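Long-range contact in sialidase domain-containing protein (Dyadobacter fermentans, PDB 5HX0), which is of unknown function but forms a sialidase-like beta-propeller and may act on or bind carbohydrate: residues Gly184-Asn196 / Met200-Met212. Residues are numbered along the deposited sequence; the frame is centred on the assembly and turned at random.
Sequences GPLYPPHIEPEIN and MGEKLPAYNRGAM
His-190 and Lys-203 meet with the lysine chain laid across the imidazole. Outward along the histidine, CB sits 3.4 Å from Leu-204 O, and CG faces Lys-203 CB, which lies over one face of the ring, offset toward the rim, as a CH-pi contact. Lys-203 CD passes 3.7 Å from His-190 ND1 as the lysine chain crosses the ring; Lys-203 CE is also close to ND1, before bends at chi3 and chi4 lead the lysine end away. At the ring edge, His-190 CD2 meets Leu-204 O, 3.2 Å away and in the ring plane. At the tip, NE2 gives a hydrogen bond of 2.8 Å to Glu-194 O, which spans the type I turn from Ile-191 to Glu-194 and helps hold the ring's rotation. With chi1 at 166°, His-190 CG lies opposite its own N, sending the ring out between Lys-203 and the Glu-194 carbonyl.

Two backbone bonds tie the segments together: Ala-206 N to Pro-189 O, 3.0 Å, straight at the N-H (166°) although the nitrogen stands above the carbonyl plane, and Leu-204 N to Asn-196 O, longer at 3.2 Å. A water bridges Ile-191 N and Leu-204 O. Deeper in, Leu-204 CD2 packs against the Glu-194 carboxylate, 3.6 Å from CD. That buried group is held by Asn-196 N on OE2, and by Thr-227 N and a second water, shared with Tyr-207 OH, on OE1. Pro-188 rests on Ala-206 O and crosses Pro-205 at about a right angle. The whole forms a folded-back connection between strands 183-186 and 213-214, the link between successive antiparallel blades of a sialidase-like beta-propeller.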
ATOM      1  N   GLY A 184      -2.605  -2.777  14.324  1.00 19.55           N
ATOM      2  CA  GLY A 184      -2.774  -4.119  13.810  1.00 17.98           C
ATOM      3  C   GLY A 184      -1.873  -4.309  12.608  1.00 19.51           C
ATOM      4  O   GLY A 184      -0.946  -3.532  12.430  1.00 19.52           O
ATOM      5  N   PRO A 185      -2.123  -5.345  11.786  1.00 16.41           N
ATOM      6  CA  PRO A 185      -3.296  -6.222  11.856  1.00 16.63           C
ATOM      7  C   PRO A 185      -3.290  -7.179  13.030  1.00 17.92           C
ATOM      8  O   PRO A 185      -2.218  -7.618  13.483  1.00 17.17           O
ATOM      9  CB  PRO A 185      -3.216  -7.016  10.552  1.00 19.18           C
ATOM     10  CG  PRO A 185      -1.728  -7.110  10.273  1.00 22.46           C
ATOM     11  CD  PRO A 185      -1.144  -5.798  10.772  1.00 21.16           C
ATOM     12  N   LEU A 186      -4.495  -7.457  13.520  1.00 13.47           N
ATOM     13  CA  LEU A 186      -4.768  -8.566  14.417  1.00 14.53           C
ATOM     14  C   LEU A 186      -5.298  -9.710  13.579  1.00 22.75           C
ATOM     15  O   LEU A 186      -6.172  -9.497  12.733  1.00 22.73           O
ATOM     16  CB  LEU A 186      -5.809  -8.162  15.461  1.00 21.28           C
ATOM     17  CG  LEU A 186      -5.425  -6.960  16.310  1.00 30.90           C
ATOM     18  CD1 LEU A 186      -6.530  -6.609  17.287  1.00 35.22           C
ATOM     19  CD2 LEU A 186      -4.122  -7.281  17.032  1.00 28.95           C
ATOM     20  N   TYR A 187      -4.793 -10.921  13.815  1.00 16.52           N
ATOM     21  CA  TYR A 187      -5.238 -12.057  13.023  1.00 17.14           C
ATOM     22  C   TYR A 187      -6.323 -12.828  13.759  1.00 17.79           C
ATOM     23  O   TYR A 187      -6.114 -13.227  14.917  1.00 19.47           O
ATOM     24  CB  TYR A 187      -4.058 -12.960  12.691  1.00 17.55           C
ATOM     25  CG  TYR A 187      -3.100 -12.238  11.780  1.00 24.24           C
ATOM     26  CD1 TYR A 187      -3.325 -12.190  10.406  1.00 14.87           C
ATOM     27  CD2 TYR A 187      -2.002 -11.559  12.286  1.00 23.44           C
ATOM     28  CE1 TYR A 187      -2.479 -11.511   9.574  1.00 17.62           C
ATOM     29  CE2 TYR A 187      -1.139 -10.884  11.450  1.00 21.39           C
ATOM     30  CZ  TYR A 187      -1.386 -10.864  10.092  1.00 22.03           C
ATOM     31  OH  TYR A 187      -0.546 -10.188   9.239  1.00 17.74           O
ATOM     32  N   PRO A 188      -7.494 -13.027  13.158  1.00 16.36           N
ATOM     33  CA  PRO A 188      -8.510 -13.866  13.789  1.00 19.53           C
ATOM     34  C   PRO A 188      -7.972 -15.267  14.006  1.00 16.89           C
ATOM     35  O   PRO A 188      -7.010 -15.682  13.338  1.00 13.20           O
ATOM     36  CB  PRO A 188      -9.659 -13.862  12.773  1.00 13.30           C
ATOM     37  CG  PRO A 188      -9.508 -12.554  12.049  1.00 10.72           C
ATOM     38  CD  PRO A 188      -8.005 -12.357  11.941  1.00  9.19           C
ATOM     39  N   PRO A 189      -8.554 -16.027  14.925  1.00 20.31           N
ATOM     40  CA  PRO A 189      -8.120 -17.414  15.089  1.00 17.74           C
ATOM     41  C   PRO A 189      -8.421 -18.214  13.833  1.00 20.93           C
ATOM     42  O   PRO A 189      -9.350 -17.913  13.076  1.00 17.80           O
ATOM     43  CB  PRO A 189      -8.950 -17.909  16.278  1.00 19.05           C
ATOM     44  CG  PRO A 189     -10.190 -17.046  16.251  1.00 18.50           C
ATOM     45  CD  PRO A 189      -9.706 -15.698  15.790  1.00 17.59           C
ATOM     46  N   HIS A 190      -7.613 -19.238  13.609  1.00 18.58           N
ATOM     47  CA  HIS A 190      -8.044 -20.313  12.728  1.00 21.28           C
ATOM     48  C   HIS A 190      -9.097 -21.141  13.460  1.00 22.42           C
ATOM     49  O   HIS A 190      -8.916 -21.475  14.630  1.00 21.90           O
ATOM     50  CB  HIS A 190      -6.857 -21.190  12.335  1.00 21.87           C
ATOM     51  CG  HIS A 190      -7.264 -22.486  11.716  1.00 22.94           C
ATOM     52  ND1 HIS A 190      -7.360 -23.656  12.438  1.00 21.53           N
ATOM     53  CD2 HIS A 190      -7.650 -22.785  10.455  1.00 18.76           C
ATOM     54  CE1 HIS A 190      -7.767 -24.627  11.641  1.00 23.20           C
ATOM     55  NE2 HIS A 190      -7.947 -24.128  10.432  1.00 22.90           N
ATOM     56  N   ILE A 191     -10.199 -21.456  12.799  1.00 19.38           N
ATOM     57  CA  ILE A 191     -11.248 -22.246  13.441  1.00 22.72           C
ATOM     58  C   ILE A 191     -11.222 -23.660  12.875  1.00 22.45           C
ATOM     59  O   ILE A 191     -10.878 -23.886  11.707  1.00 20.99           O
ATOM     60  CB  ILE A 191     -12.646 -21.603  13.310  1.00 21.18           C
ATOM     61  CG1 ILE A 191     -13.000 -21.336  11.847  1.00 17.92           C
ATOM     62  CG2 ILE A 191     -12.695 -20.300  14.126  1.00 20.51           C
ATOM     63  CD1 ILE A 191     -14.498 -21.105  11.615  1.00 21.31           C
ATOM     64  N   GLU A 192     -11.566 -24.621  13.737  1.00 24.75           N
ATOM     65  CA  GLU A 192     -11.420 -26.040  13.411  1.00 32.22           C
ATOM     66  C   GLU A 192     -12.043 -26.455  12.082  1.00 24.75           C
ATOM     67  O   GLU A 192     -11.423 -27.260  11.371  1.00 26.19           O
ATOM     68  CB  GLU A 192     -11.997 -26.882  14.563  1.00 47.99           C
ATOM     69  CG  GLU A 192     -11.765 -28.385  14.441  1.00 68.02           C
ATOM     70  CD  GLU A 192     -12.424 -29.178  15.567  1.00 87.38           C
ATOM     71  OE1 GLU A 192     -13.166 -28.573  16.375  1.00 93.75           O
ATOM     72  OE2 GLU A 192     -12.196 -30.407  15.646  1.00 91.67           O
ATOM     73  N   PRO A 193     -13.225 -25.980  11.681  1.00 24.43           N
ATOM     74  CA  PRO A 193     -13.781 -26.425  10.389  1.00 24.29           C
ATOM     75  C   PRO A 193     -12.956 -26.037   9.173  1.00 23.02           C
ATOM     76  O   PRO A 193     -13.082 -26.692   8.134  1.00 24.48           O
ATOM     77  CB  PRO A 193     -15.161 -25.754  10.354  1.00 26.29           C
ATOM     78  CG  PRO A 193     -15.511 -25.580  11.800  1.00 29.05           C
ATOM     79  CD  PRO A 193     -14.218 -25.218  12.462  1.00 20.88           C
ATOM     80  N   GLU A 194     -12.128 -25.000   9.258  1.00 18.58           N
ATOM     81  CA  GLU A 194     -11.379 -24.492   8.109  1.00 19.34           C
ATOM     82  C   GLU A 194     -10.203 -25.406   7.772  1.00 19.58           C
ATOM     83  O   GLU A 194      -9.348 -25.659   8.623  1.00 24.43           O
ATOM     84  CB  GLU A 194     -10.867 -23.080   8.414  1.00 18.38           C
ATOM     85  CG  GLU A 194      -9.860 -22.529   7.414  1.00 15.86           C
ATOM     86  CD  GLU A 194     -10.498 -22.302   6.042  1.00 25.11           C
ATOM     87  OE1 GLU A 194     -11.495 -21.551   5.976  1.00 23.38           O
ATOM     88  OE2 GLU A 194     -10.026 -22.887   5.043  1.00 24.06           O
ATOM     89  N   ILE A 195     -10.123 -25.847   6.516  1.00 22.84           N
ATOM     90  CA  ILE A 195      -9.070 -26.783   6.137  1.00 23.27           C
ATOM     91  C   ILE A 195      -7.813 -26.140   5.571  1.00 24.28           C
ATOM     92  O   ILE A 195      -6.775 -26.811   5.518  1.00 21.42           O
ATOM     93  CB  ILE A 195      -9.557 -27.799   5.087  1.00 20.80           C
ATOM     94  CG1 ILE A 195      -9.795 -27.082   3.750  1.00 24.33           C
ATOM     95  CG2 ILE A 195     -10.786 -28.583   5.615  1.00 22.34           C
ATOM     96  CD1 ILE A 195     -10.265 -27.981   2.633  1.00 25.08           C
ATOM     97  N   ASN A 196      -7.872 -24.886   5.127  1.00 21.83           N
ATOM     98  CA  ASN A 196      -6.771 -24.317   4.354  1.00 21.63           C
ATOM     99  C   ASN A 196      -5.625 -23.823   5.237  1.00 18.11           C
ATOM    100  O   ASN A 196      -5.800 -23.503   6.419  1.00 21.86           O
ATOM    101  CB  ASN A 196      -7.257 -23.152   3.495  1.00 18.72           C
ATOM    102  CG  ASN A 196      -8.111 -23.602   2.356  1.00 27.39           C
ATOM    103  OD1 ASN A 196      -9.269 -23.203   2.238  1.00 37.74           O
ATOM    104  ND2 ASN A 196      -7.559 -24.455   1.513  1.00 20.75           N
HETATM  105  N   MSE A 200       1.545 -18.472   3.438  1.00 14.97           N
HETATM  106  CA  MSE A 200       2.807 -18.435   4.151  1.00 18.03           C
HETATM  107  C   MSE A 200       2.888 -19.585   5.121  1.00 25.83           C
HETATM  108  O   MSE A 200       3.727 -19.588   6.018  1.00 29.22           O
HETATM  109  CB  MSE A 200       2.961 -17.079   4.848  1.00 20.47           C
HETATM  110  CG  MSE A 200       2.546 -15.939   3.903  1.00 28.13           C
HETATM  111 SE   MSE A 200       3.102 -14.146   4.502  1.00 55.43          SE
HETATM  112  CE  MSE A 200       1.342 -13.577   5.094  1.00 41.14           C
ATOM    113  N   GLY A 201       1.991 -20.555   4.953  1.00 20.74           N
ATOM    114  CA  GLY A 201       2.051 -21.792   5.705  1.00 21.27           C
ATOM    115  C   GLY A 201       1.377 -21.791   7.058  1.00 28.89           C
ATOM    116  O   GLY A 201       1.524 -22.771   7.796  1.00 27.79           O
ATOM    117  N   GLU A 202       0.654 -20.738   7.417  1.00 23.01           N
ATOM    118  CA  GLU A 202      -0.050 -20.706   8.689  1.00 19.34           C
ATOM    119  C   GLU A 202      -1.432 -21.324   8.518  1.00 25.64           C
ATOM    120  O   GLU A 202      -1.989 -21.339   7.418  1.00 22.30           O
ATOM    121  CB  GLU A 202      -0.185 -19.268   9.195  1.00 28.01           C
ATOM    122  CG  GLU A 202       1.110 -18.465   9.166  1.00 45.39           C
ATOM    123  CD  GLU A 202       1.911 -18.606  10.451  1.00 64.39           C
ATOM    124  OE1 GLU A 202       1.292 -18.612  11.539  1.00 67.97           O
ATOM    125  OE2 GLU A 202       3.158 -18.717  10.372  1.00 71.03           O
ATOM    126  N   LYS A 203      -1.997 -21.824   9.616  1.00 19.61           N
ATOM    127  CA  LYS A 203      -3.403 -22.210   9.565  1.00 22.87           C
ATOM    128  C   LYS A 203      -4.243 -20.968   9.296  1.00 22.66           C
ATOM    129  O   LYS A 203      -4.012 -19.906   9.881  1.00 21.06           O
ATOM    130  CB  LYS A 203      -3.832 -22.887  10.863  1.00 25.43           C
ATOM    131  CG  LYS A 203      -3.184 -24.280  11.055  1.00 33.08           C
ATOM    132  CD  LYS A 203      -3.952 -25.133  12.062  1.00 49.21           C
ATOM    133  CE  LYS A 203      -3.906 -24.530  13.458  1.00 58.79           C
ATOM    134  NZ  LYS A 203      -2.561 -24.657  14.085  1.00 66.45           N
ATOM    135  N   LEU A 204      -5.209 -21.095   8.395  1.00 17.92           N
ATOM    136  CA  LEU A 204      -5.858 -19.900   7.830  1.00 19.03           C
ATOM    137  C   LEU A 204      -6.696 -19.156   8.866  1.00 14.87           C
ATOM    138  O   LEU A 204      -7.666 -19.720   9.390  1.00 15.20           O
ATOM    139  CB  LEU A 204      -6.728 -20.285   6.637  1.00 18.37           C
ATOM    140  CG  LEU A 204      -7.207 -19.100   5.785  1.00 16.15           C
ATOM    141  CD1 LEU A 204      -6.432 -19.037   4.489  1.00 17.14           C
ATOM    142  CD2 LEU A 204      -8.721 -19.171   5.523  1.00 18.24           C
ATOM    143  N   PRO A 205      -6.397 -17.887   9.157  1.00 16.95           N
ATOM    144  CA  PRO A 205      -7.279 -17.094  10.031  1.00 15.08           C
ATOM    145  C   PRO A 205      -8.669 -16.930   9.426  1.00 16.69           C
ATOM    146  O   PRO A 205      -8.820 -16.715   8.222  1.00 14.33           O
ATOM    147  CB  PRO A 205      -6.559 -15.741  10.119  1.00 14.03           C
ATOM    148  CG  PRO A 205      -5.119 -16.020   9.693  1.00 17.36           C
ATOM    149  CD  PRO A 205      -5.256 -17.098   8.658  1.00 16.19           C
ATOM    150  N   ALA A 206      -9.687 -16.983  10.286  1.00 15.26           N
ATOM    151  CA  ALA A 206     -11.059 -16.790   9.820  1.00 15.76           C
ATOM    152  C   ALA A 206     -11.268 -15.373   9.255  1.00 16.17           C
ATOM    153  O   ALA A 206     -10.490 -14.454   9.494  1.00 14.91           O
ATOM    154  CB  ALA A 206     -12.046 -17.053  10.962  1.00 12.68           C
ATOM    155  N   TYR A 207     -12.378 -15.193   8.536  1.00 12.44           N
ATOM    156  CA  TYR A 207     -12.597 -14.000   7.710  1.00 14.46           C
ATOM    157  C   TYR A 207     -14.059 -14.011   7.275  1.00 13.85           C
ATOM    158  O   TYR A 207     -14.717 -15.054   7.303  1.00 14.33           O
ATOM    159  CB  TYR A 207     -11.691 -14.001   6.457  1.00  9.99           C
ATOM    160  CG  TYR A 207     -12.112 -15.127   5.537  1.00 13.34           C
ATOM    161  CD1 TYR A 207     -11.675 -16.420   5.775  1.00 13.65           C
ATOM    162  CD2 TYR A 207     -13.043 -14.917   4.495  1.00 12.32           C
ATOM    163  CE1 TYR A 207     -12.106 -17.477   4.996  1.00 17.52           C
ATOM    164  CE2 TYR A 207     -13.483 -15.967   3.716  1.00 14.87           C
ATOM    165  CZ  TYR A 207     -13.015 -17.254   3.974  1.00 15.35           C
ATOM    166  OH  TYR A 207     -13.449 -18.331   3.226  1.00 15.51           O
ATOM    167  N   ASN A 208     -14.549 -12.858   6.828  1.00 12.99           N
ATOM    168  CA  ASN A 208     -15.765 -12.852   6.017  1.00 11.34           C
ATOM    169  C   ASN A 208     -15.954 -11.471   5.406  1.00 15.39           C
ATOM    170  O   ASN A 208     -15.260 -10.510   5.755  1.00 16.05           O
ATOM    171  CB  ASN A 208     -17.022 -13.232   6.815  1.00  8.30           C
ATOM    172  CG  ASN A 208     -18.008 -14.023   5.970  1.00 15.55           C
ATOM    173  OD1 ASN A 208     -17.852 -14.101   4.747  1.00 14.46           O
ATOM    174  ND2 ASN A 208     -19.025 -14.598   6.610  1.00 10.92           N
ATOM    175  N   ARG A 209     -16.918 -11.382   4.493  1.00 12.77           N
ATOM    176  CA  ARG A 209     -17.565 -10.113   4.200  1.00 14.73           C
ATOM    177  C   ARG A 209     -18.925 -10.130   4.882  1.00 19.75           C
ATOM    178  O   ARG A 209     -19.700 -11.075   4.698  1.00 13.92           O
ATOM    179  CB  ARG A 209     -17.726  -9.857   2.691  1.00 12.57           C
ATOM    180  CG  ARG A 209     -18.302  -8.442   2.359  1.00 12.29           C
ATOM    181  CD  ARG A 209     -19.852  -8.370   2.508  1.00 13.26           C
ATOM    182  NE  ARG A 209     -20.385  -7.057   2.144  1.00 12.91           N
ATOM    183  CZ  ARG A 209     -21.653  -6.684   2.301  1.00 13.10           C
ATOM    184  NH1 ARG A 209     -22.031  -5.469   1.894  1.00  9.56           N
ATOM    185  NH2 ARG A 209     -22.544  -7.500   2.880  1.00 12.28           N
ATOM    186  N   GLY A 210     -19.217  -9.081   5.636  1.00 13.95           N
ATOM    187  CA  GLY A 210     -20.492  -8.962   6.328  1.00 15.48           C
ATOM    188  C   GLY A 210     -20.334  -8.118   7.573  1.00 17.07           C
ATOM    189  O   GLY A 210     -19.227  -7.845   8.031  1.00 14.08           O
ATOM    190  N   ALA A 211     -21.476  -7.696   8.118  1.00 12.86           N
ATOM    191  CA  ALA A 211     -21.470  -6.859   9.308  1.00 13.00           C
ATOM    192  C   ALA A 211     -21.301  -7.698  10.570  1.00 17.02           C
ATOM    193  O   ALA A 211     -21.947  -8.748  10.732  1.00 14.64           O
ATOM    194  CB  ALA A 211     -22.761  -6.040   9.403  1.00 12.00           C
HETATM  195  N   MSE A 212     -20.421  -7.229  11.456  1.00 14.22           N
HETATM  196  CA  MSE A 212     -20.370  -7.668  12.840  1.00 12.91           C
HETATM  197  C   MSE A 212     -21.487  -6.958  13.576  1.00 14.08           C
HETATM  198  O   MSE A 212     -22.110  -6.060  13.015  1.00 12.23           O
HETATM  199  CB  MSE A 212     -19.020  -7.322  13.479  1.00 11.04           C
HETATM  200  CG  MSE A 212     -17.832  -7.910  12.771  1.00 12.31           C
HETATM  201 SE   MSE A 212     -16.211  -7.205  13.605  0.77 19.74          SE
HETATM  202  CE  MSE A 212     -14.884  -8.321  12.737  1.00 18.47           C
TER
HETATM  203  O   HOH W   1     -10.220 -20.167  10.104  1.00 16.35           O
HETATM  204  O   HOH W   2     -11.806 -20.600   3.447  1.00 21.30           O